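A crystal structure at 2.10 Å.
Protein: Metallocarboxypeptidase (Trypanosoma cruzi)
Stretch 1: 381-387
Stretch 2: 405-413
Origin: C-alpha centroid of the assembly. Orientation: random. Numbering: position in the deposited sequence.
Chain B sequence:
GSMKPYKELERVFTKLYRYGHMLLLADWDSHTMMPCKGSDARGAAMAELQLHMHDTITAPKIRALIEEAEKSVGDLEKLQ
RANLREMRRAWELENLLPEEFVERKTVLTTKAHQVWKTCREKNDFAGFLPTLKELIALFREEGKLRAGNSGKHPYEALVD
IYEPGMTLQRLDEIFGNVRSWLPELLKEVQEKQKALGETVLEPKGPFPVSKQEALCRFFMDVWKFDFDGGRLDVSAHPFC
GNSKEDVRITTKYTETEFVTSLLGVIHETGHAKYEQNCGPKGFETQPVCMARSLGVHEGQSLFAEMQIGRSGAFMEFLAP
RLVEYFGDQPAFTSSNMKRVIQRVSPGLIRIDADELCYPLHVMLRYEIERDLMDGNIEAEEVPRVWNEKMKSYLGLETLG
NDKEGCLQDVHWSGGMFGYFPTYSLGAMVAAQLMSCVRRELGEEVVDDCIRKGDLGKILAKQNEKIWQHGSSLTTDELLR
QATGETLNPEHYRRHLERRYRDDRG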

# COMPACT_ATOMS: atom_id res chain seq x y z
N GLU B 381 -11.90 -31.60 -27.18
CA GLU B 381 -10.75 -32.16 -27.88
C GLU B 381 -9.41 -31.63 -27.39
O GLU B 381 -8.36 -32.08 -27.86
N VAL B 382 -9.44 -30.66 -26.46
CA VAL B 382 -8.22 -29.98 -26.02
C VAL B 382 -7.14 -30.95 -25.54
O VAL B 382 -6.00 -30.86 -26.01
N PRO B 383 -7.48 -31.87 -24.62
CA PRO B 383 -6.49 -32.85 -24.13
C PRO B 383 -5.81 -33.67 -25.21
O PRO B 383 -4.59 -33.85 -25.17
N ARG B 384 -6.61 -34.15 -26.14
CA ARG B 384 -6.11 -34.92 -27.27
C ARG B 384 -5.08 -34.11 -28.07
O ARG B 384 -3.98 -34.57 -28.33
N VAL B 385 -5.46 -32.89 -28.43
CA VAL B 385 -4.64 -32.02 -29.25
C VAL B 385 -3.43 -31.46 -28.47
O VAL B 385 -2.38 -31.24 -29.04
N TRP B 386 -3.60 -31.24 -27.16
CA TRP B 386 -2.49 -30.82 -26.28
C TRP B 386 -1.40 -31.87 -26.29
O TRP B 386 -0.21 -31.54 -26.42
N ASN B 387 -1.82 -33.13 -26.16
CA ASN B 387 -0.93 -34.28 -26.21
C ASN B 387 -0.24 -34.45 -27.57
O ASN B 387 0.96 -34.76 -27.64
N GLY B 405 -0.78 -31.24 -18.18
CA GLY B 405 -1.13 -31.02 -19.58
C GLY B 405 -1.97 -29.76 -19.69
O GLY B 405 -1.56 -28.70 -19.23
N CYS B 406 -3.17 -29.88 -20.26
CA CYS B 406 -4.01 -28.71 -20.58
C CYS B 406 -4.52 -27.90 -19.39
O CYS B 406 -4.82 -26.72 -19.56
N LEU B 407 -4.56 -28.49 -18.20
CA LEU B 407 -5.03 -27.76 -17.00
C LEU B 407 -3.95 -26.96 -16.24
O LEU B 407 -4.26 -26.32 -15.23
N GLN B 408 -2.70 -26.98 -16.70
CA GLN B 408 -1.61 -26.41 -15.93
C GLN B 408 -1.65 -24.89 -15.78
O GLN B 408 -1.16 -24.38 -14.79
N ASP B 409 -2.19 -24.16 -16.76
CA ASP B 409 -2.15 -22.68 -16.68
C ASP B 409 -3.51 -22.08 -16.25
O ASP B 409 -4.57 -22.49 -16.73
N VAL B 410 -3.42 -21.07 -15.37
CA VAL B 410 -4.59 -20.32 -14.87
C VAL B 410 -5.32 -19.47 -15.93
O VAL B 410 -6.52 -19.19 -15.80
N HIS B 411 -4.59 -19.11 -16.98
CA HIS B 411 -4.99 -18.09 -17.94
C HIS B 411 -6.43 -18.18 -18.41
O HIS B 411 -7.15 -17.18 -18.40
N TRP B 412 -6.87 -19.35 -18.83
CA TRP B 412 -8.21 -19.46 -19.38
C TRP B 412 -9.31 -19.29 -18.31
O TRP B 412 -10.39 -18.76 -18.60
N SER B 413 -9.02 -19.72 -17.08
CA SER B 413 -9.90 -19.46 -15.93
C SER B 413 -10.16 -17.99 -15.73
O SER B 413 -11.31 -17.58 -15.45

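The helix of stretch 1 meets a tight turn, and the contact is almost wholly apolar: no hydrogen bond crosses it. Glu 381 stays out of reach, its OE2 held in a salt bridge 2.7 Å from Arg 384 NH2. Val 382, chi1 t, points toward the turn and serves two partners with one methyl: CG1 lies 3.5 Å from Cys 406 CB and 4.2 Å from Trp 412 CZ3, meeting the Trp 412 ring at its edge. Pro 383 points sideways, yet its CG comes within 3.8 Å of Cys 406 SG, which the p rotamer of Cys 406 places there. Arg 384 and Val 385 make no contact with stretch 2.

One turn of helix after Val 382, Trp 386 points toward stretch 2 with chi1 t and chi2 -79°, and it has more surface covered by the other stretch than any other residue here. Cys 406 CA sits 3.5 Å from the centroid of the Trp 386 six-membered ring, nearly on the normal, a CH-pi contact. Over the same face, Gly 405 C approaches Trp 386 NE1 to 3.4 Å, so backbone itself packs on the indole. Gln 408, chi1 p, reaches Trp 386 obliquely while its NE2 makes a weak 3.4 Å hydrogen bond to Gly 405 O, the same oxygen that accepts the backbone bond from Gln 408 N across the type I turn. Asn 387 adds nothing here.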

# COMPACT_ATOMS: atom_id res chain seq x y z
CB GLU B 381 -10.90 -31.86 -29.37
CG GLU B 381 -12.26 -32.34 -29.94
CD GLU B 381 -12.45 -32.00 -31.41
OE1 GLU B 381 -13.19 -31.05 -31.71
OE2 GLU B 381 -11.87 -32.70 -32.28
CB VAL B 382 -8.50 -28.88 -24.96
CG1 VAL B 382 -7.17 -28.35 -24.32
CG2 VAL B 382 -9.29 -27.74 -25.60
CB PRO B 383 -7.33 -33.76 -23.23
CG PRO B 383 -8.43 -32.87 -22.75
CD PRO B 383 -8.78 -32.05 -23.95
CB ARG B 384 -7.28 -35.35 -28.16
CG ARG B 384 -6.99 -36.50 -29.12
CD ARG B 384 -6.96 -36.05 -30.57
NE ARG B 384 -8.14 -35.25 -30.93
CZ ARG B 384 -8.26 -34.53 -32.04
NH1 ARG B 384 -7.29 -34.51 -32.95
NH2 ARG B 384 -9.38 -33.84 -32.24
CB VAL B 385 -5.50 -30.84 -29.79
CG1 VAL B 385 -4.63 -29.86 -30.56
CG2 VAL B 385 -6.66 -31.37 -30.67
CB TRP B 386 -2.99 -30.67 -24.85
CG TRP B 386 -2.02 -29.99 -23.97
CD1 TRP B 386 -0.92 -30.53 -23.38
CD2 TRP B 386 -2.08 -28.64 -23.57
NE1 TRP B 386 -0.28 -29.57 -22.63
CE2 TRP B 386 -0.97 -28.40 -22.73
CE3 TRP B 386 -2.96 -27.58 -23.84
CZ2 TRP B 386 -0.72 -27.17 -22.16
CZ3 TRP B 386 -2.70 -26.32 -23.26
CH2 TRP B 386 -1.60 -26.15 -22.43
CB ASN B 387 -1.70 -35.55 -25.85
CG ASN B 387 -0.84 -36.79 -25.97
OD1 ASN B 387 0.13 -36.96 -25.23
ND2 ASN B 387 -1.18 -37.65 -26.91
CB CYS B 406 -5.18 -29.09 -21.53
SG CYS B 406 -6.38 -30.29 -20.92
CB LEU B 407 -5.67 -28.73 -15.99
CG LEU B 407 -6.90 -29.54 -16.40
CD1 LEU B 407 -7.33 -30.41 -15.23
CD2 LEU B 407 -8.06 -28.65 -16.89
CB GLN B 408 -0.26 -26.82 -16.52
CG GLN B 408 0.07 -26.17 -17.85
CD GLN B 408 1.46 -26.48 -18.32
OE1 GLN B 408 2.38 -25.63 -18.27
NE2 GLN B 408 1.64 -27.69 -18.77
CB ASP B 409 -1.70 -22.06 -18.02
CG ASP B 409 -0.20 -22.20 -18.27
OD1 ASP B 409 0.19 -22.36 -19.45
OD2 ASP B 409 0.61 -22.14 -17.31
CB VAL B 410 -4.15 -19.35 -13.72
CG1 VAL B 410 -3.34 -18.20 -14.27
CG2 VAL B 410 -5.38 -18.87 -12.91
CB HIS B 411 -4.01 -18.12 -19.14
CG HIS B 411 -2.62 -17.68 -18.77
ND1 HIS B 411 -1.84 -18.37 -17.87
CD2 HIS B 411 -1.90 -16.60 -19.15
CE1 HIS B 411 -0.69 -17.74 -17.71
NE2 HIS B 411 -0.70 -16.66 -18.48
CB TRP B 412 -8.39 -20.77 -20.13
CG TRP B 412 -7.51 -20.91 -21.34
CD1 TRP B 412 -6.73 -19.93 -21.93
CD2 TRP B 412 -7.33 -22.09 -22.13
NE1 TRP B 412 -6.08 -20.45 -23.03
CE2 TRP B 412 -6.43 -21.77 -23.17
CE3 TRP B 412 -7.83 -23.40 -22.04
CZ2 TRP B 412 -6.02 -22.72 -24.13
CZ3 TRP B 412 -7.43 -24.34 -23.00
CH2 TRP B 412 -6.53 -23.99 -24.03
CB SER B 413 -9.27 -19.99 -14.65
OG SER B 413 -9.03 -21.36 -14.79